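Local coordinates for protein alpha-fucosidase (PDB 2EAB) that probably hydrolyses terminal 1,2-alpha-L-fucosidic linkages in glycans, through this family 95 glycoside hydrolase catalytic portion of a larger, membrane-associated bacterial protein, at residues N396-W401 against W415-H420; N75-W80 against N390-S395. All coordinates share one frame; numbering follows the deposited sequence.

Interaction 1 (N396-W401 against W415-H420)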
loop_
_atom_site.group_PDB
_atom_site.type_symbol
_atom_site.label_atom_id
_atom_site.label_comp_id
_atom_site.label_asym_id
_atom_site.label_seq_id
_atom_site.Cartn_x
_atom_site.Cartn_y
_atom_site.Cartn_z
ATOM N N ASN A 396 -7.154 0.723 0.157
ATOM C CA ASN A 396 -7.479 -0.068 1.344
ATOM C C ASN A 396 -6.932 -1.499 1.190
ATOM O O ASN A 396 -6.087 -1.749 0.323
ATOM C CB ASN A 396 -8.992 -0.003 1.677
ATOM C CG ASN A 396 -9.880 -0.561 0.575
ATOM O OD1 ASN A 396 -9.619 -1.630 0.026
ATOM N ND2 ASN A 396 -10.974 0.147 0.285
ATOM N N LEU A 397 -7.371 -2.432 2.032
ATOM C CA LEU A 397 -6.859 -3.806 1.964
ATOM C C LEU A 397 -7.085 -4.463 0.603
ATOM O O LEU A 397 -6.427 -5.458 0.285
ATOM C CB LEU A 397 -7.492 -4.692 3.042
ATOM C CG LEU A 397 -6.994 -4.571 4.479
ATOM C CD1 LEU A 397 -7.815 -5.482 5.366
ATOM C CD2 LEU A 397 -5.515 -4.924 4.581
ATOM N N GLN A 398 -8.010 -3.911 -0.182
ATOM C CA GLN A 398 -8.354 -4.441 -1.497
ATOM C C GLN A 398 -8.197 -3.398 -2.602
ATOM O O GLN A 398 -8.708 -3.574 -3.708
ATOM C CB GLN A 398 -9.769 -5.042 -1.478
ATOM C CG GLN A 398 -9.849 -6.238 -0.539
ATOM C CD GLN A 398 -11.209 -6.912 -0.482
ATOM O OE1 GLN A 398 -12.006 -6.838 -1.421
ATOM N NE2 GLN A 398 -11.463 -7.612 0.613
ATOM N N GLY A 399 -7.446 -2.337 -2.305
ATOM C CA GLY A 399 -7.270 -1.231 -3.238
ATOM C C GLY A 399 -8.539 -0.408 -3.226
ATOM O O GLY A 399 -8.741 0.425 -2.339
ATOM N N ILE A 400 -9.381 -0.648 -4.232
ATOM C CA ILE A 400 -10.760 -0.167 -4.251
ATOM C C ILE A 400 -11.750 -1.261 -4.679
ATOM O O ILE A 400 -12.944 -0.982 -4.808
ATOM C CB ILE A 400 -10.970 1.071 -5.193
ATOM C CG1 ILE A 400 -10.557 0.764 -6.643
ATOM C CG2 ILE A 400 -10.298 2.314 -4.631
ATOM C CD1 ILE A 400 -10.986 1.825 -7.637
ATOM N N TRP A 401 -11.269 -2.487 -4.892
ATOM C CA TRP A 401 -12.068 -3.526 -5.556
ATOM C C TRP A 401 -12.599 -4.555 -4.572
ATOM O O TRP A 401 -11.826 -5.177 -3.856
ATOM C CB TRP A 401 -11.244 -4.213 -6.660
ATOM C CG TRP A 401 -10.770 -3.240 -7.696
ATOM C CD1 TRP A 401 -11.505 -2.734 -8.724
ATOM C CD2 TRP A 401 -9.475 -2.629 -7.787
ATOM N NE1 TRP A 401 -10.748 -1.855 -9.466
ATOM C CE2 TRP A 401 -9.501 -1.763 -8.906
ATOM C CE3 TRP A 401 -8.297 -2.724 -7.030
ATOM C CZ2 TRP A 401 -8.389 -1.010 -9.300
ATOM C CZ3 TRP A 401 -7.197 -1.972 -7.420
ATOM C CH2 TRP A 401 -7.253 -1.121 -8.542
ATOM N N TRP A 415 -11.721 -8.496 7.250
ATOM C CA TRP A 415 -11.071 -7.335 7.867
ATOM C C TRP A 415 -11.682 -6.016 7.393
ATOM O O TRP A 415 -11.016 -4.980 7.399
ATOM C CB TRP A 415 -9.550 -7.343 7.647
ATOM C CG TRP A 415 -8.877 -8.612 8.061
ATOM C CD1 TRP A 415 -8.581 -9.011 9.329
ATOM C CD2 TRP A 415 -8.410 -9.654 7.193
ATOM N NE1 TRP A 415 -7.966 -10.245 9.308
ATOM C CE2 TRP A 415 -7.845 -10.659 8.008
ATOM C CE3 TRP A 415 -8.417 -9.834 5.804
ATOM C CZ2 TRP A 415 -7.292 -11.836 7.477
ATOM C CZ3 TRP A 415 -7.868 -11.005 5.278
ATOM C CH2 TRP A 415 -7.310 -11.985 6.115
ATOM N N GLY A 416 -12.950 -6.068 6.984
ATOM C CA GLY A 416 -13.670 -4.889 6.517
ATOM C C GLY A 416 -13.125 -4.219 5.270
ATOM O O GLY A 416 -13.559 -3.125 4.926
ATOM N N SER A 417 -12.180 -4.874 4.590
ATOM C CA SER A 417 -11.409 -4.260 3.494
ATOM C C SER A 417 -10.944 -2.861 3.908
ATOM O O SER A 417 -11.047 -1.892 3.153
ATOM C CB SER A 417 -12.212 -4.237 2.189
ATOM O OG SER A 417 -11.390 -3.828 1.105
ATOM N N ASP A 418 -10.427 -2.782 5.128
ATOM C CA ASP A 418 -10.203 -1.510 5.799
ATOM C C ASP A 418 -8.798 -0.938 5.571
ATOM O O ASP A 418 -8.086 -1.336 4.640
ATOM C CB ASP A 418 -10.566 -1.627 7.301
ATOM C CG ASP A 418 -9.592 -2.494 8.097
ATOM O OD1 ASP A 418 -8.574 -2.920 7.524
ATOM O OD2 ASP A 418 -9.835 -2.733 9.302
ATOM N N PHE A 419 -8.426 0.022 6.409
ATOM C CA PHE A 419 -7.071 0.558 6.449
ATOM C C PHE A 419 -6.381 -0.103 7.639
ATOM O O PHE A 419 -6.631 0.250 8.795
ATOM C CB PHE A 419 -7.107 2.087 6.533
ATOM C CG PHE A 419 -7.898 2.708 5.418
ATOM C CD1 PHE A 419 -9.176 3.207 5.649
ATOM C CD2 PHE A 419 -7.391 2.732 4.116
ATOM C CE1 PHE A 419 -9.926 3.752 4.612
ATOM C CE2 PHE A 419 -8.137 3.280 3.072
ATOM C CZ PHE A 419 -9.409 3.789 3.324
ATOM N N HIS A 420 -5.549 -1.105 7.349
ATOM C CA HIS A 420 -4.900 -1.914 8.380
ATOM C C HIS A 420 -3.481 -1.406 8.525
ATOM O O HIS A 420 -2.620 -1.692 7.685
ATOM C CB HIS A 420 -4.898 -3.406 8.011
ATOM C CG HIS A 420 -5.739 -4.251 8.913
ATOM N ND1 HIS A 420 -5.223 -5.147 9.826
ATOM C CD2 HIS A 420 -7.082 -4.321 9.040
ATOM C CE1 HIS A 420 -6.218 -5.735 10.468
ATOM N NE2 HIS A 420 -7.357 -5.245 10.014
#

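Interaction 2 (N75-W80 against N390-S395). With CA (calcium ion), chain C.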
loop_
_atom_site.group_PDB
_atom_site.type_symbol
_atom_site.label_atom_id
_atom_site.label_comp_id
_atom_site.label_asym_id
_atom_site.label_seq_id
_atom_site.Cartn_x
_atom_site.Cartn_y
_atom_site.Cartn_z
ATOM N N ASN A 75 -17.390 -0.522 -7.751
ATOM C CA ASN A 75 -16.979 0.090 -6.493
ATOM C C ASN A 75 -16.836 1.596 -6.611
ATOM O O ASN A 75 -16.468 2.123 -7.670
ATOM C CB ASN A 75 -15.609 -0.440 -6.060
ATOM C CG ASN A 75 -15.672 -1.818 -5.445
ATOM O OD1 ASN A 75 -16.049 -1.980 -4.278
ATOM N ND2 ASN A 75 -15.277 -2.812 -6.207
ATOM N N GLU A 76 -17.090 2.281 -5.502
ATOM C CA GLU A 76 -16.627 3.654 -5.314
ATOM C C GLU A 76 -15.953 3.732 -3.940
ATOM O O GLU A 76 -16.485 3.224 -2.942
ATOM C CB GLU A 76 -17.773 4.663 -5.443
ATOM C CG GLU A 76 -17.325 6.086 -5.812
ATOM C CD GLU A 76 -16.991 6.975 -4.624
ATOM O OE1 GLU A 76 -16.490 8.105 -4.861
ATOM O OE2 GLU A 76 -17.238 6.560 -3.469
ATOM N N GLU A 77 -14.799 4.395 -3.902
ATOM C CA GLU A 77 -13.877 4.353 -2.757
ATOM C C GLU A 77 -14.459 4.838 -1.429
ATOM O O GLU A 77 -13.945 4.472 -0.373
ATOM C CB GLU A 77 -12.611 5.160 -3.068
ATOM C CG GLU A 77 -12.914 6.630 -3.340
ATOM C CD GLU A 77 -11.719 7.557 -3.301
ATOM O OE1 GLU A 77 -11.911 8.719 -3.722
ATOM O OE2 GLU A 77 -10.622 7.158 -2.848
ATOM N N THR A 78 -15.490 5.678 -1.479
ATOM C CA THR A 78 -16.027 6.266 -0.252
ATOM C C THR A 78 -17.279 5.583 0.288
ATOM O O THR A 78 -17.869 6.075 1.253
ATOM C CB THR A 78 -16.304 7.791 -0.386
ATOM O OG1 THR A 78 -17.402 8.019 -1.281
ATOM C CG2 THR A 78 -15.071 8.537 -0.885
ATOM N N LEU A 79 -17.681 4.457 -0.305
ATOM C CA LEU A 79 -18.886 3.765 0.157
ATOM C C LEU A 79 -18.552 2.948 1.398
ATOM O O LEU A 79 -18.264 1.752 1.335
ATOM C CB LEU A 79 -19.521 2.912 -0.946
ATOM C CG LEU A 79 -20.979 2.531 -0.650
ATOM C CD1 LEU A 79 -21.911 3.736 -0.794
ATOM C CD2 LEU A 79 -21.437 1.408 -1.546
ATOM N N TRP A 80 -18.594 3.647 2.528
ATOM C CA TRP A 80 -18.155 3.154 3.821
ATOM C C TRP A 80 -19.278 3.302 4.842
ATOM O O TRP A 80 -19.812 4.396 5.022
ATOM C CB TRP A 80 -16.965 4.003 4.285
ATOM C CG TRP A 80 -15.608 3.433 4.014
ATOM C CD1 TRP A 80 -14.827 3.596 2.900
ATOM C CD2 TRP A 80 -14.856 2.632 4.919
ATOM N NE1 TRP A 80 -13.630 2.924 3.069
ATOM C CE2 TRP A 80 -13.627 2.326 4.302
ATOM C CE3 TRP A 80 -15.107 2.149 6.210
ATOM C CZ2 TRP A 80 -12.653 1.540 4.929
ATOM C CZ3 TRP A 80 -14.148 1.375 6.831
ATOM C CH2 TRP A 80 -12.936 1.075 6.188
ATOM N N ASN A 390 -5.971 12.739 -6.768
ATOM C CA ASN A 390 -7.253 13.280 -6.350
ATOM C C ASN A 390 -8.213 12.259 -5.733
ATOM O O ASN A 390 -9.394 12.551 -5.553
ATOM C CB ASN A 390 -7.920 14.045 -7.498
ATOM C CG ASN A 390 -8.342 13.142 -8.644
ATOM O OD1 ASN A 390 -8.111 11.931 -8.632
ATOM N ND2 ASN A 390 -8.968 13.738 -9.650
ATOM N N SER A 391 -7.711 11.074 -5.389
ATOM C CA SER A 391 -8.495 10.128 -4.595
ATOM C C SER A 391 -8.815 10.742 -3.249
ATOM O O SER A 391 -7.987 11.451 -2.661
ATOM C CB SER A 391 -7.722 8.833 -4.354
ATOM O OG SER A 391 -7.581 8.080 -5.540
ATOM N N GLN A 392 -10.009 10.460 -2.750
ATOM C CA GLN A 392 -10.358 10.917 -1.414
ATOM C C GLN A 392 -9.738 10.060 -0.318
ATOM O O GLN A 392 -9.527 10.547 0.787
ATOM C CB GLN A 392 -11.872 10.988 -1.244
ATOM C CG GLN A 392 -12.527 11.991 -2.173
ATOM C CD GLN A 392 -13.917 12.350 -1.730
ATOM O OE1 GLN A 392 -14.095 13.086 -0.765
ATOM N NE2 GLN A 392 -14.915 11.828 -2.429
ATOM N N LEU A 393 -9.455 8.797 -0.629
ATOM C CA LEU A 393 -8.907 7.849 0.334
ATOM C C LEU A 393 -7.754 7.074 -0.292
ATOM O O LEU A 393 -7.732 6.874 -1.506
ATOM C CB LEU A 393 -10.000 6.886 0.817
ATOM C CG LEU A 393 -11.078 7.534 1.698
ATOM C CD1 LEU A 393 -12.281 6.624 1.865
ATOM C CD2 LEU A 393 -10.527 7.960 3.053
ATOM N N PRO A 394 -6.797 6.623 0.538
ATOM C CA PRO A 394 -5.723 5.803 -0.002
ATOM C C PRO A 394 -6.277 4.431 -0.358
ATOM O O PRO A 394 -7.446 4.121 -0.055
ATOM C CB PRO A 394 -4.733 5.711 1.165
ATOM C CG PRO A 394 -5.540 5.941 2.379
ATOM C CD PRO A 394 -6.680 6.822 1.994
ATOM N N SER A 395 -5.451 3.610 -0.994
ATOM C CA SER A 395 -5.819 2.223 -1.221
ATOM C C SER A 395 -6.092 1.525 0.115
ATOM O O SER A 395 -5.370 1.729 1.091
ATOM C CB SER A 395 -4.703 1.510 -1.974
ATOM O OG SER A 395 -3.462 1.757 -1.346
HETATM CA CA CA C . -8.816 5.251 -3.356
HETATM O O HOH W 1 -14.249 9.802 -4.438
#

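Interaction 1 (N396-W401 against W415-H420)
Asn396 and Ser417 meet through their polar ends: Ser417 OG donates to Asn396 OD1 over 3.0 Å. The hydroxyl stands above the amide, 66° out of the carbonyl plane. Serine suits the place because its short hydroxyl, anti to the backbone N, reaches the amide. A second donor, Gln398 N, reaches the same OD1 at 2.8 Å, this time in the plane, and so forms an Asx turn at the start of the type I turn 396-399. Asparagine is short enough to fold back: CG sits between the backbone N and the carbonyl carbon (chi1 62°). Phe419 CE2 lies 3.7 Å from Asn396 CB.

Leu397 fills the other half of the contact, its two branches parting to reach different neighbours. CD1 is 3.4 Å from Trp415 CB, the two side chains crossing at about a right angle, whereas Leu397 and Asp418 run side by side in the same direction. CD2 lies 3.8 Å from His420 CB. The backbone of the same residue is held too: Leu397 N donates to Asp418 O at 2.9 Å. Hydrogen bonds thus hold Asn396 and the Leu397 backbone, while the leucine branches fill the apolar part of a buried loop pair in the catalytic domain. Because two donors hold Asn396 OD1 from different directions, its amide is probably fixed in rotation, so one oxygen serves both its own turn and the facing segment, beside the backbone bond from Leu397 N.

Interaction 2 (N75-W80 against N390-S395)
Glu77 OE2 and Leu393 O bind the same calcium ion, each at 2.7 Å, so the metal itself joins the two segments; Ser386 O is a further ligand. Hydrogen bonds add to this. Gln392 N reaches Glu77 OE1 on its syn side at 2.8 Å, and Leu393 N meets Glu77 OE2 at 3.0 Å from above the carboxylate plane. Glutamate suits the place: its chain, extended beyond CG, carries a carboxylate that can serve cation and two successive N-H groups at once. A water donates to Glu76 OE1 and Glu77 OE1 and accepts from Gln392 NE2. Within the turn, Thr78 OG1 and N both donate to Glu76 OE2, OG1 at 2.6 Å on the syn lone pair of that oxygen, N from above the carboxylate plane.

Van der Waals contacts are fewer: Thr78 CG2 lies 3.6 Å from Gln392 NE2, and the apolar pair Leu393 CD1 and Trp80 CD1 is 4.1 Å apart. An alanine at Thr78 would probably leave Glu76 OE2 with the backbone N alone of its two Thr78 donors, Thr282 OG1 without this partner, and a gap beside the Gln392 amide.

Segment 75-80 lies at strand 69-76 of the N-terminal domain, with Glu76 and Leu79 packing on strand 273-282, while the 390-395 loop follows helix 365-386 and sets Leu393 against Tyr447 of helix 442-450.

Both contacts are buried, and both use the long loop that follows helix 365-386: 390-395 serves interaction 2, and the chain runs straight on into 396-401 of interaction 1. The partners differ. Interaction 1 closes a short loop wholly inside the catalytic domain, nearer the centre of the chain, by neutral hydrogen bonds and leucine packing. Interaction 2 spans over three hundred residues to join the N-terminal beta domain to the catalytic one, and the grip is probably more electrostatic there, with a carboxylate, a calcium ion and a bridging water. The two touch where Phe419 lies against Trp80 and Pro394, and where Ile400 and Trp401 meet Asn75.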